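Long-range contacts in translation initiation factor eIF2 assembly protein (Schizosaccharomyces pombe, PDB 4ZGP), which acts as an ATP-dependent folding chaperone that binds the gamma subunit of eIF2 and lets it assemble with the alpha and beta subunits: residues F197-F206 with L276-E287; T57-D65 with L145-N156. All blocks are in the same frame, centred on the assembly; numbering follows the deposited sequence.

Both interactions belong to one ATP-grasp protein but lie on opposite sides of the centre of the chain. Their centres are about 35 Å apart, and their nearest atoms about 14 Å. They share no helix or strand. Interaction 2 comes first along the chain. It packs helix 56-62 against helices 138-146 and 149-157. Interaction 1 joins the hairpin of strands 193-199 and 202-208 to the segment that runs from helix 273-278 to strand 287-289, at the edge of a mixed sheet. The bound ADP lies about 11 Å from the side chains of Leu145 and Phe197. These lie about 5 and 4 Å from those of ATP-binding Lys115 and Arg195 respectively, bordering the site.

Interaction 1 of 2, residues F197-F206 with L276-E287; sequences FVKSKRLIAF and LESMNSENMKPE
Lys199 NZ is gripped by three backbone carbonyls at the end of helix 273-278. The bonds run to Met279 O (2.6 Å), in the carbonyl plane and on a lone pair, to Leu276 O (2.8 Å), also in plane, and weakly to Glu277 O. Lys199 lies in a beta hairpin of the ATP-grasp fold, closed by a type I' turn from Lys199 to Arg202. Its chain bends at CG-CD (chi3 -74°), which turns NZ into the carbonyls. The positive charge there probably suits the negative end of the helix dipole. With an alanine here the carbonyls of Leu276 and Met279 would probably lose their shared donor, and the helix end its polar tie to the hairpin.

Leu276 crosses the Phe197 side chain at about a right angle. Its CD2 stands over one ring face, 4.2 Å from the centroid, in a CH-pi contact, while Leu276 CD1 touches Phe197 CE2 (3.6 Å). Ile204 packs against Met279. Its CG1 sits between the backbone N and the carbonyl carbon (chi1 59°), which brings CD1 to 4.0 Å from Met279 SD. Ile204 CG2 rests on Ser281 CA. Farther along, Leu203 CD2 meets Pro286 CG.

The segment then joins the sheet. Ala205 and Glu287 form a parallel bridge, and Phe206 N donates to Glu287 O at 3.0 Å. The carboxylate of Glu287 leads away to a salt bridge with Arg289. Ile204 O accepts from Glu287 N (2.9 Å), which lies above the carbonyl plane, and from a water that also donates to Lys285 O.

Interaction 2 of 2, residues T57-D65 with L145-N156; sequences TVLKYLHED and LKSSDFVAHDLN
Leu62 is the apolar centre of a helix packing in this ATP-grasp protein, which joins helix 56-62 to helices 138-146 and 149-157. Its CD2 lies 3.6 Å from Leu145 CB, and the two side chains cross at a slant. Its CB meets Leu155 CD1 at 3.8 Å. The other branch of Leu155, CD2, touches Leu59 CD1 (3.6 Å) as the two leucines slide past each other in opposite directions. Leu62 and Leu59 therefore hold Leu155 by both methyls.

Lys146 crosses Tyr61 at about a right angle. Its CG is anti to the backbone N (chi1 -168°), and the chain passes over one face of the phenol ring. CD stands 4.2 Å from the ring centroid, a CH-pi contact made by the aliphatic part of the lysine. Beyond it, NZ is 4.1 Å from Glu64 OE2, too far for a salt bridge, though the opposite charges probably still attract.

His63 closes the other end. Leu155 CD1 lies above one face of its imidazole, toward the rim. At the ring edge, NE2 makes a weak hydrogen bond to Asn156 OD1 (3.2 Å), with the ring and amide planes 42° apart. ND1 donates to Leu59 O at 3.2 Å, tilted from the ring plane. The two bonds together probably limit the turning of the ring.

Farther out, Ser148 caps the start of helix 149-157, which carries Leu155 and Asn156. Its OG accepts from Val151 N, and Asp123 also binds that hydroxyl. Tyr92 packs edge-to-face with Tyr61. Val58 and Tyr61 touch Leu142 of helix 138-146, and helix 95-107 touches Thr57 and Val58. Asp154 binds the backbone N of the ATP-binding Trp118. Leu145 lies about 5 Å from the side chain of Lys115, an ATP-binding residue in strand 112-115.

Interaction 1 of 2, residues F197-F206 with L276-E287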
loop_
_atom_site.group_PDB
_atom_site.type_symbol
_atom_site.label_atom_id
_atom_site.label_comp_id
_atom_site.label_asym_id
_atom_site.label_seq_id
_atom_site.Cartn_x
_atom_site.Cartn_y
_atom_site.Cartn_z
ATOM N N PHE A 197 5.819 12.091 -1.890
ATOM C CA PHE A 197 4.651 12.926 -1.768
ATOM C C PHE A 197 4.552 13.826 -2.986
ATOM O O PHE A 197 5.523 14.470 -3.386
ATOM C CB PHE A 197 4.734 13.746 -0.472
ATOM C CG PHE A 197 4.799 12.902 0.764
ATOM C CD1 PHE A 197 6.017 12.447 1.251
ATOM C CD2 PHE A 197 3.649 12.581 1.454
ATOM C CE1 PHE A 197 6.067 11.672 2.407
ATOM C CE2 PHE A 197 3.698 11.807 2.604
ATOM C CZ PHE A 197 4.901 11.356 3.082
ATOM N N VAL A 198 3.369 13.835 -3.586
ATOM C CA VAL A 198 3.148 14.478 -4.854
ATOM C C VAL A 198 2.018 15.486 -4.720
ATOM O O VAL A 198 0.948 15.153 -4.238
ATOM C CB VAL A 198 2.768 13.454 -5.956
ATOM C CG1 VAL A 198 2.479 14.173 -7.254
ATOM C CG2 VAL A 198 3.876 12.421 -6.141
ATOM N N LYS A 199 2.266 16.716 -5.154
ATOM C CA LYS A 199 1.239 17.751 -5.096
ATOM C C LYS A 199 1.274 18.534 -6.396
ATOM O O LYS A 199 2.346 18.922 -6.860
ATOM C CB LYS A 199 1.459 18.680 -3.897
ATOM C CG LYS A 199 0.401 19.763 -3.768
ATOM C CD LYS A 199 0.861 20.877 -2.840
ATOM C CE LYS A 199 0.802 20.424 -1.417
ATOM N NZ LYS A 199 1.023 21.547 -0.435
ATOM N N SER A 200 0.099 18.725 -6.989
ATOM C CA SER A 200 -0.031 19.288 -8.331
ATOM C C SER A 200 0.928 18.615 -9.307
ATOM O O SER A 200 1.624 19.279 -10.064
ATOM C CB SER A 200 0.182 20.810 -8.298
ATOM O OG SER A 200 -0.600 21.356 -7.253
ATOM N N LYS A 201 0.970 17.280 -9.247
ATOM C CA LYS A 201 1.783 16.452 -10.131
ATOM C C LYS A 201 3.285 16.677 -9.994
ATOM O O LYS A 201 4.070 16.254 -10.849
ATOM C CB LYS A 201 1.363 16.665 -11.590
ATOM C CG LYS A 201 -0.035 16.162 -11.901
ATOM C CD LYS A 201 -0.200 14.709 -11.465
ATOM C CE LYS A 201 -1.369 14.024 -12.174
ATOM N NZ LYS A 201 -1.592 12.650 -11.635
ATOM N N ARG A 202 3.702 17.321 -8.911
ATOM C CA ARG A 202 5.125 17.489 -8.704
ATOM C C ARG A 202 5.577 16.786 -7.404
ATOM O O ARG A 202 4.835 16.714 -6.436
ATOM C CB ARG A 202 5.469 18.982 -8.672
ATOM C CG ARG A 202 5.234 19.655 -10.036
ATOM C CD ARG A 202 5.295 21.175 -9.961
ATOM N NE ARG A 202 6.533 21.643 -9.343
ATOM C CZ ARG A 202 7.692 21.746 -9.983
ATOM N NH1 ARG A 202 7.778 21.419 -11.267
ATOM N NH2 ARG A 202 8.765 22.177 -9.335
ATOM N N LEU A 203 6.796 16.276 -7.417
ATOM C CA LEU A 203 7.372 15.649 -6.235
ATOM C C LEU A 203 7.872 16.715 -5.261
ATOM O O LEU A 203 8.893 17.349 -5.527
ATOM C CB LEU A 203 8.518 14.742 -6.640
ATOM C CG LEU A 203 9.246 13.992 -5.524
ATOM C CD1 LEU A 203 8.370 12.871 -5.002
ATOM C CD2 LEU A 203 10.568 13.432 -6.053
ATOM N N ILE A 204 7.163 16.890 -4.160
ATOM C CA ILE A 204 7.506 17.945 -3.213
ATOM C C ILE A 204 8.384 17.435 -2.071
ATOM O O ILE A 204 9.086 18.219 -1.424
ATOM C CB ILE A 204 6.256 18.598 -2.635
ATOM C CG1 ILE A 204 5.370 17.567 -1.924
ATOM C CG2 ILE A 204 5.481 19.309 -3.743
ATOM C CD1 ILE A 204 4.267 18.153 -1.077
ATOM N N ALA A 205 8.352 16.125 -1.833
ATOM C CA ALA A 205 9.053 15.541 -0.687
ATOM C C ALA A 205 9.107 14.030 -0.786
ATOM O O ALA A 205 8.202 13.423 -1.344
ATOM C CB ALA A 205 8.370 15.921 0.616
ATOM N N PHE A 206 10.148 13.434 -0.211
ATOM C CA PHE A 206 10.129 11.992 0.048
ATOM C C PHE A 206 11.024 11.665 1.220
ATOM O O PHE A 206 11.936 12.431 1.563
ATOM C CB PHE A 206 10.528 11.165 -1.197
ATOM C CG PHE A 206 11.991 11.219 -1.585
ATOM C CD1 PHE A 206 12.916 10.315 -1.057
ATOM C CD2 PHE A 206 12.426 12.110 -2.548
ATOM C CE1 PHE A 206 14.243 10.335 -1.440
ATOM C CE2 PHE A 206 13.773 12.132 -2.953
ATOM C CZ PHE A 206 14.677 11.244 -2.401
ATOM N N LEU A 276 3.297 19.322 4.926
ATOM C CA LEU A 276 2.984 18.823 3.574
ATOM C C LEU A 276 1.888 19.644 2.911
ATOM O O LEU A 276 1.944 19.941 1.717
ATOM C CB LEU A 276 2.567 17.356 3.631
ATOM C CG LEU A 276 3.700 16.372 3.908
ATOM C CD1 LEU A 276 3.082 15.000 4.227
ATOM C CD2 LEU A 276 4.706 16.297 2.756
ATOM N N GLU A 277 0.895 20.007 3.713
ATOM C CA GLU A 277 -0.219 20.822 3.250
ATOM C C GLU A 277 0.210 22.229 2.843
ATOM O O GLU A 277 -0.293 22.780 1.871
ATOM C CB GLU A 277 -1.273 20.898 4.342
ATOM C CG GLU A 277 -2.532 21.596 3.935
ATOM C CD GLU A 277 -3.578 21.503 5.018
ATOM O OE1 GLU A 277 -3.334 20.800 6.028
ATOM O OE2 GLU A 277 -4.641 22.128 4.861
ATOM N N SER A 278 1.156 22.801 3.577
ATOM C CA SER A 278 1.557 24.174 3.294
ATOM C C SER A 278 2.664 24.221 2.245
ATOM O O SER A 278 2.874 25.248 1.593
ATOM C CB SER A 278 1.986 24.881 4.585
ATOM O OG SER A 278 3.115 24.250 5.156
ATOM N N MET A 279 3.335 23.089 2.032
ATOM C CA MET A 279 4.467 23.057 1.119
ATOM C C MET A 279 4.102 23.523 -0.270
ATOM O O MET A 279 3.045 23.176 -0.822
ATOM C CB MET A 279 5.059 21.657 1.049
ATOM C CG MET A 279 6.540 21.634 0.816
ATOM S SD MET A 279 7.188 19.954 1.017
ATOM C CE MET A 279 6.564 19.521 2.628
ATOM N N ASN A 280 4.984 24.346 -0.821
ATOM C CA ASN A 280 4.804 24.910 -2.147
ATOM C C ASN A 280 5.146 23.886 -3.226
ATOM O O ASN A 280 6.216 23.284 -3.187
ATOM C CB ASN A 280 5.674 26.157 -2.288
ATOM C CG ASN A 280 5.504 26.840 -3.622
ATOM O OD1 ASN A 280 4.533 26.599 -4.342
ATOM N ND2 ASN A 280 6.449 27.716 -3.957
ATOM N N SER A 281 4.255 23.690 -4.195
ATOM C CA SER A 281 4.492 22.668 -5.212
ATOM C C SER A 281 5.450 23.139 -6.305
ATOM O O SER A 281 5.978 22.329 -7.069
ATOM C CB SER A 281 3.166 22.212 -5.833
ATOM O OG SER A 281 2.477 23.288 -6.449
ATOM N N GLU A 282 5.701 24.446 -6.359
ATOM C CA GLU A 282 6.508 25.027 -7.435
ATOM C C GLU A 282 8.004 24.957 -7.183
ATOM O O GLU A 282 8.795 25.397 -8.016
ATOM C CB GLU A 282 6.107 26.484 -7.665
ATOM C CG GLU A 282 4.789 26.645 -8.395
ATOM C CD GLU A 282 3.925 27.730 -7.791
ATOM O OE1 GLU A 282 3.938 28.865 -8.314
ATOM O OE2 GLU A 282 3.233 27.445 -6.790
ATOM N N ASN A 283 8.399 24.415 -6.039
ATOM C CA ASN A 283 9.815 24.245 -5.757
ATOM C C ASN A 283 10.468 23.328 -6.773
ATOM O O ASN A 283 9.826 22.415 -7.283
ATOM C CB ASN A 283 10.012 23.706 -4.344
ATOM C CG ASN A 283 10.225 24.813 -3.330
ATOM O OD1 ASN A 283 9.312 25.590 -3.023
ATOM N ND2 ASN A 283 11.442 24.897 -2.810
ATOM N N MET A 284 11.737 23.570 -7.077
ATOM C CA MET A 284 12.448 22.785 -8.077
ATOM C C MET A 284 13.178 21.599 -7.445
ATOM O O MET A 284 13.687 20.721 -8.149
ATOM C CB MET A 284 13.440 23.667 -8.838
ATOM C CG MET A 284 12.838 24.965 -9.372
ATOM S SD MET A 284 11.412 24.729 -10.457
ATOM C CE MET A 284 10.955 26.429 -10.781
ATOM N N LYS A 285 13.242 21.589 -6.116
ATOM C CA LYS A 285 13.894 20.502 -5.393
ATOM C C LYS A 285 12.914 19.927 -4.379
ATOM O O LYS A 285 12.238 20.677 -3.687
ATOM C CB LYS A 285 15.156 20.992 -4.700
ATOM N N PRO A 286 12.803 18.591 -4.305
ATOM C CA PRO A 286 11.950 18.080 -3.234
ATOM C C PRO A 286 12.681 18.117 -1.903
ATOM O O PRO A 286 13.916 18.043 -1.899
ATOM C CB PRO A 286 11.690 16.633 -3.654
ATOM C CG PRO A 286 12.945 16.248 -4.378
ATOM C CD PRO A 286 13.334 17.506 -5.148
ATOM N N GLU A 287 11.937 18.190 -0.804
ATOM C CA GLU A 287 12.537 17.972 0.511
ATOM C C GLU A 287 12.830 16.502 0.683
ATOM O O GLU A 287 11.997 15.672 0.360
ATOM C CB GLU A 287 11.621 18.433 1.639
ATOM C CG GLU A 287 11.676 19.923 1.908
ATOM C CD GLU A 287 11.081 20.292 3.258
ATOM O OE1 GLU A 287 11.242 19.519 4.229
ATOM O OE2 GLU A 287 10.444 21.358 3.347
HETATM O O HOH W 1 9.494 20.975 -2.098
#

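Interaction 2 of 2, residues T57-D65 with L145-N156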
loop_
_atom_site.group_PDB
_atom_site.type_symbol
_atom_site.label_atom_id
_atom_site.label_comp_id
_atom_site.label_asym_id
_atom_site.label_seq_id
_atom_site.Cartn_x
_atom_site.Cartn_y
_atom_site.Cartn_z
ATOM N N THR A 57 -17.452 -15.955 1.458
ATOM C CA THR A 57 -17.136 -16.712 2.669
ATOM C C THR A 57 -15.835 -16.197 3.280
ATOM O O THR A 57 -15.668 -16.219 4.496
ATOM C CB THR A 57 -17.028 -18.233 2.415
ATOM O OG1 THR A 57 -15.924 -18.516 1.546
ATOM C CG2 THR A 57 -18.318 -18.750 1.789
ATOM N N VAL A 58 -14.921 -15.723 2.434
ATOM C CA VAL A 58 -13.699 -15.098 2.920
ATOM C C VAL A 58 -14.047 -13.799 3.654
ATOM O O VAL A 58 -13.559 -13.536 4.761
ATOM C CB VAL A 58 -12.697 -14.820 1.765
ATOM C CG1 VAL A 58 -11.573 -13.891 2.216
ATOM C CG2 VAL A 58 -12.108 -16.125 1.243
ATOM N N LEU A 59 -14.902 -13.000 3.030
ATOM C CA LEU A 59 -15.336 -11.728 3.589
ATOM C C LEU A 59 -15.973 -11.941 4.955
ATOM O O LEU A 59 -15.714 -11.198 5.902
ATOM C CB LEU A 59 -16.316 -11.052 2.628
ATOM C CG LEU A 59 -16.627 -9.566 2.750
ATOM C CD1 LEU A 59 -15.350 -8.782 2.899
ATOM C CD2 LEU A 59 -17.383 -9.116 1.511
ATOM N N LYS A 60 -16.785 -12.987 5.052
ATOM C CA LYS A 60 -17.485 -13.321 6.287
ATOM C C LYS A 60 -16.491 -13.670 7.401
ATOM O O LYS A 60 -16.599 -13.183 8.525
ATOM C CB LYS A 60 -18.458 -14.476 6.025
ATOM C CG LYS A 60 -19.581 -14.638 7.047
ATOM C CD LYS A 60 -19.174 -15.551 8.197
ATOM C CE LYS A 60 -20.396 -16.133 8.902
ATOM N NZ LYS A 60 -21.339 -15.071 9.357
ATOM N N TYR A 61 -15.513 -14.507 7.069
ATOM C CA TYR A 61 -14.459 -14.896 8.001
ATOM C C TYR A 61 -13.630 -13.706 8.499
ATOM O O TYR A 61 -13.230 -13.672 9.664
ATOM C CB TYR A 61 -13.560 -15.935 7.324
ATOM C CG TYR A 61 -12.295 -16.320 8.054
ATOM C CD1 TYR A 61 -12.281 -17.378 8.949
ATOM C CD2 TYR A 61 -11.103 -15.655 7.808
ATOM C CE1 TYR A 61 -11.119 -17.744 9.597
ATOM C CE2 TYR A 61 -9.947 -16.008 8.449
ATOM C CZ TYR A 61 -9.953 -17.059 9.339
ATOM O OH TYR A 61 -8.786 -17.412 9.972
ATOM N N LEU A 62 -13.377 -12.727 7.629
ATOM C CA LEU A 62 -12.501 -11.612 7.996
ATOM C C LEU A 62 -13.098 -10.661 9.036
ATOM O O LEU A 62 -12.365 -9.915 9.685
ATOM C CB LEU A 62 -12.112 -10.808 6.757
ATOM C CG LEU A 62 -11.158 -11.497 5.783
ATOM C CD1 LEU A 62 -10.853 -10.567 4.614
ATOM C CD2 LEU A 62 -9.873 -11.930 6.487
ATOM N N HIS A 63 -14.417 -10.683 9.193
ATOM C CA HIS A 63 -15.084 -9.827 10.181
ATOM C C HIS A 63 -15.104 -10.386 11.623
ATOM O O HIS A 63 -15.654 -9.757 12.521
ATOM C CB HIS A 63 -16.521 -9.539 9.735
ATOM C CG HIS A 63 -16.636 -8.430 8.732
ATOM N ND1 HIS A 63 -16.880 -8.658 7.393
ATOM C CD2 HIS A 63 -16.546 -7.086 8.873
ATOM C CE1 HIS A 63 -16.935 -7.502 6.754
ATOM N NE2 HIS A 63 -16.736 -6.533 7.630
ATOM N N GLU A 64 -14.506 -11.552 11.846
ATOM C CA GLU A 64 -14.513 -12.178 13.172
ATOM C C GLU A 64 -13.567 -11.501 14.156
ATOM O O GLU A 64 -12.379 -11.364 13.874
ATOM C CB GLU A 64 -14.129 -13.653 13.068
ATOM C CG GLU A 64 -15.095 -14.507 12.277
ATOM C CD GLU A 64 -14.701 -15.969 12.301
ATOM O OE1 GLU A 64 -15.255 -16.747 11.494
ATOM O OE2 GLU A 64 -13.839 -16.339 13.131
ATOM N N ASP A 65 -14.085 -11.127 15.325
ATOM C CA ASP A 65 -13.281 -10.427 16.327
ATOM C C ASP A 65 -12.772 -11.324 17.457
ATOM O O ASP A 65 -12.610 -10.862 18.585
ATOM C CB ASP A 65 -14.074 -9.259 16.929
ATOM C CG ASP A 65 -15.335 -9.707 17.671
ATOM O OD1 ASP A 65 -15.496 -10.918 17.936
ATOM O OD2 ASP A 65 -16.169 -8.832 18.007
ATOM N N LEU A 145 -4.697 -11.514 7.551
ATOM C CA LEU A 145 -5.706 -10.512 7.211
ATOM C C LEU A 145 -6.729 -10.315 8.319
ATOM O O LEU A 145 -7.171 -9.193 8.568
ATOM C CB LEU A 145 -6.439 -10.888 5.920
ATOM C CG LEU A 145 -5.597 -10.888 4.641
ATOM C CD1 LEU A 145 -6.460 -11.325 3.464
ATOM C CD2 LEU A 145 -5.000 -9.509 4.388
ATOM N N LYS A 146 -7.127 -11.409 8.961
ATOM C CA LYS A 146 -8.122 -11.342 10.030
ATOM C C LYS A 146 -7.614 -10.548 11.241
ATOM O O LYS A 146 -8.408 -9.951 11.974
ATOM C CB LYS A 146 -8.531 -12.758 10.464
ATOM C CG LYS A 146 -9.764 -12.815 11.353
ATOM C CD LYS A 146 -10.030 -14.228 11.860
ATOM C CE LYS A 146 -9.579 -14.394 13.309
ATOM N NZ LYS A 146 -9.892 -15.745 13.860
ATOM N N SER A 147 -6.298 -10.521 11.443
ATOM C CA SER A 147 -5.748 -9.941 12.675
ATOM C C SER A 147 -5.325 -8.486 12.540
ATOM O O SER A 147 -4.888 -7.866 13.514
ATOM C CB SER A 147 -4.556 -10.763 13.145
ATOM O OG SER A 147 -4.885 -12.130 13.089
ATOM N N SER A 148 -5.445 -7.939 11.337
ATOM C CA SER A 148 -5.001 -6.575 11.087
ATOM C C SER A 148 -6.049 -5.511 11.369
ATOM O O SER A 148 -7.180 -5.605 10.872
ATOM C CB SER A 148 -4.552 -6.430 9.631
ATOM O OG SER A 148 -4.271 -5.071 9.343
ATOM N N ASP A 149 -5.650 -4.480 12.123
ATOM C CA ASP A 149 -6.449 -3.259 12.297
ATOM C C ASP A 149 -6.623 -2.516 10.968
ATOM O O ASP A 149 -7.681 -1.926 10.689
ATOM C CB ASP A 149 -5.789 -2.293 13.298
ATOM C CG ASP A 149 -5.633 -2.884 14.700
ATOM O OD1 ASP A 149 -6.583 -3.515 15.201
ATOM O OD2 ASP A 149 -4.548 -2.706 15.295
ATOM N N PHE A 150 -5.557 -2.500 10.172
ATOM C CA PHE A 150 -5.574 -1.794 8.899
ATOM C C PHE A 150 -6.581 -2.430 7.972
ATOM O O PHE A 150 -7.359 -1.737 7.331
ATOM C CB PHE A 150 -4.187 -1.796 8.248
ATOM C CG PHE A 150 -3.169 -0.962 8.977
ATOM C CD1 PHE A 150 -3.497 0.289 9.461
ATOM C CD2 PHE A 150 -1.880 -1.429 9.168
ATOM C CE1 PHE A 150 -2.549 1.066 10.135
ATOM C CE2 PHE A 150 -0.932 -0.660 9.847
ATOM C CZ PHE A 150 -1.271 0.586 10.330
ATOM N N VAL A 151 -6.556 -3.759 7.901
ATOM C CA VAL A 151 -7.492 -4.494 7.052
ATOM C C VAL A 151 -8.924 -4.243 7.523
ATOM O O VAL A 151 -9.823 -4.024 6.715
ATOM C CB VAL A 151 -7.173 -6.018 7.042
ATOM C CG1 VAL A 151 -8.291 -6.798 6.391
ATOM C CG2 VAL A 151 -5.854 -6.272 6.323
ATOM N N ALA A 152 -9.116 -4.240 8.840
ATOM C CA ALA A 152 -10.418 -3.966 9.434
ATOM C C ALA A 152 -10.894 -2.563 9.077
ATOM O O ALA A 152 -12.089 -2.335 8.896
ATOM C CB ALA A 152 -10.363 -4.137 10.963
ATOM N N HIS A 153 -9.958 -1.628 8.979
ATOM C CA HIS A 153 -10.321 -0.277 8.581
ATOM C C HIS A 153 -10.793 -0.224 7.128
ATOM O O HIS A 153 -11.738 0.504 6.806
ATOM C CB HIS A 153 -9.161 0.698 8.779
ATOM C CG HIS A 153 -9.564 2.124 8.590
ATOM N ND1 HIS A 153 -10.219 2.847 9.568
ATOM C CD2 HIS A 153 -9.458 2.948 7.521
ATOM C CE1 HIS A 153 -10.463 4.066 9.120
ATOM N NE2 HIS A 153 -10.014 4.153 7.880
ATOM N N ASP A 154 -10.139 -0.996 6.262
ATOM C CA ASP A 154 -10.582 -1.121 4.874
ATOM C C ASP A 154 -12.012 -1.648 4.807
ATOM O O ASP A 154 -12.828 -1.181 4.006
ATOM C CB ASP A 154 -9.687 -2.090 4.086
ATOM C CG ASP A 154 -8.350 -1.479 3.660
ATOM O OD1 ASP A 154 -7.949 -0.407 4.162
ATOM O OD2 ASP A 154 -7.679 -2.123 2.826
ATOM N N LEU A 155 -12.282 -2.660 5.630
ATOM C CA LEU A 155 -13.556 -3.375 5.601
ATOM C C LEU A 155 -14.733 -2.568 6.158
ATOM O O LEU A 155 -15.870 -2.739 5.713
ATOM C CB LEU A 155 -13.427 -4.696 6.382
ATOM C CG LEU A 155 -12.747 -5.821 5.599
ATOM C CD1 LEU A 155 -12.721 -7.104 6.399
ATOM C CD2 LEU A 155 -13.436 -6.049 4.252
ATOM N N ASN A 156 -14.466 -1.688 7.114
ATOM C CA ASN A 156 -15.550 -1.024 7.839
ATOM C C ASN A 156 -15.596 0.507 7.743
ATOM O O ASN A 156 -16.630 1.111 8.019
ATOM C CB ASN A 156 -15.481 -1.415 9.320
ATOM C CG ASN A 156 -15.528 -2.918 9.531
ATOM O OD1 ASN A 156 -16.377 -3.608 8.969
ATOM N ND2 ASN A 156 -14.603 -3.436 10.338
#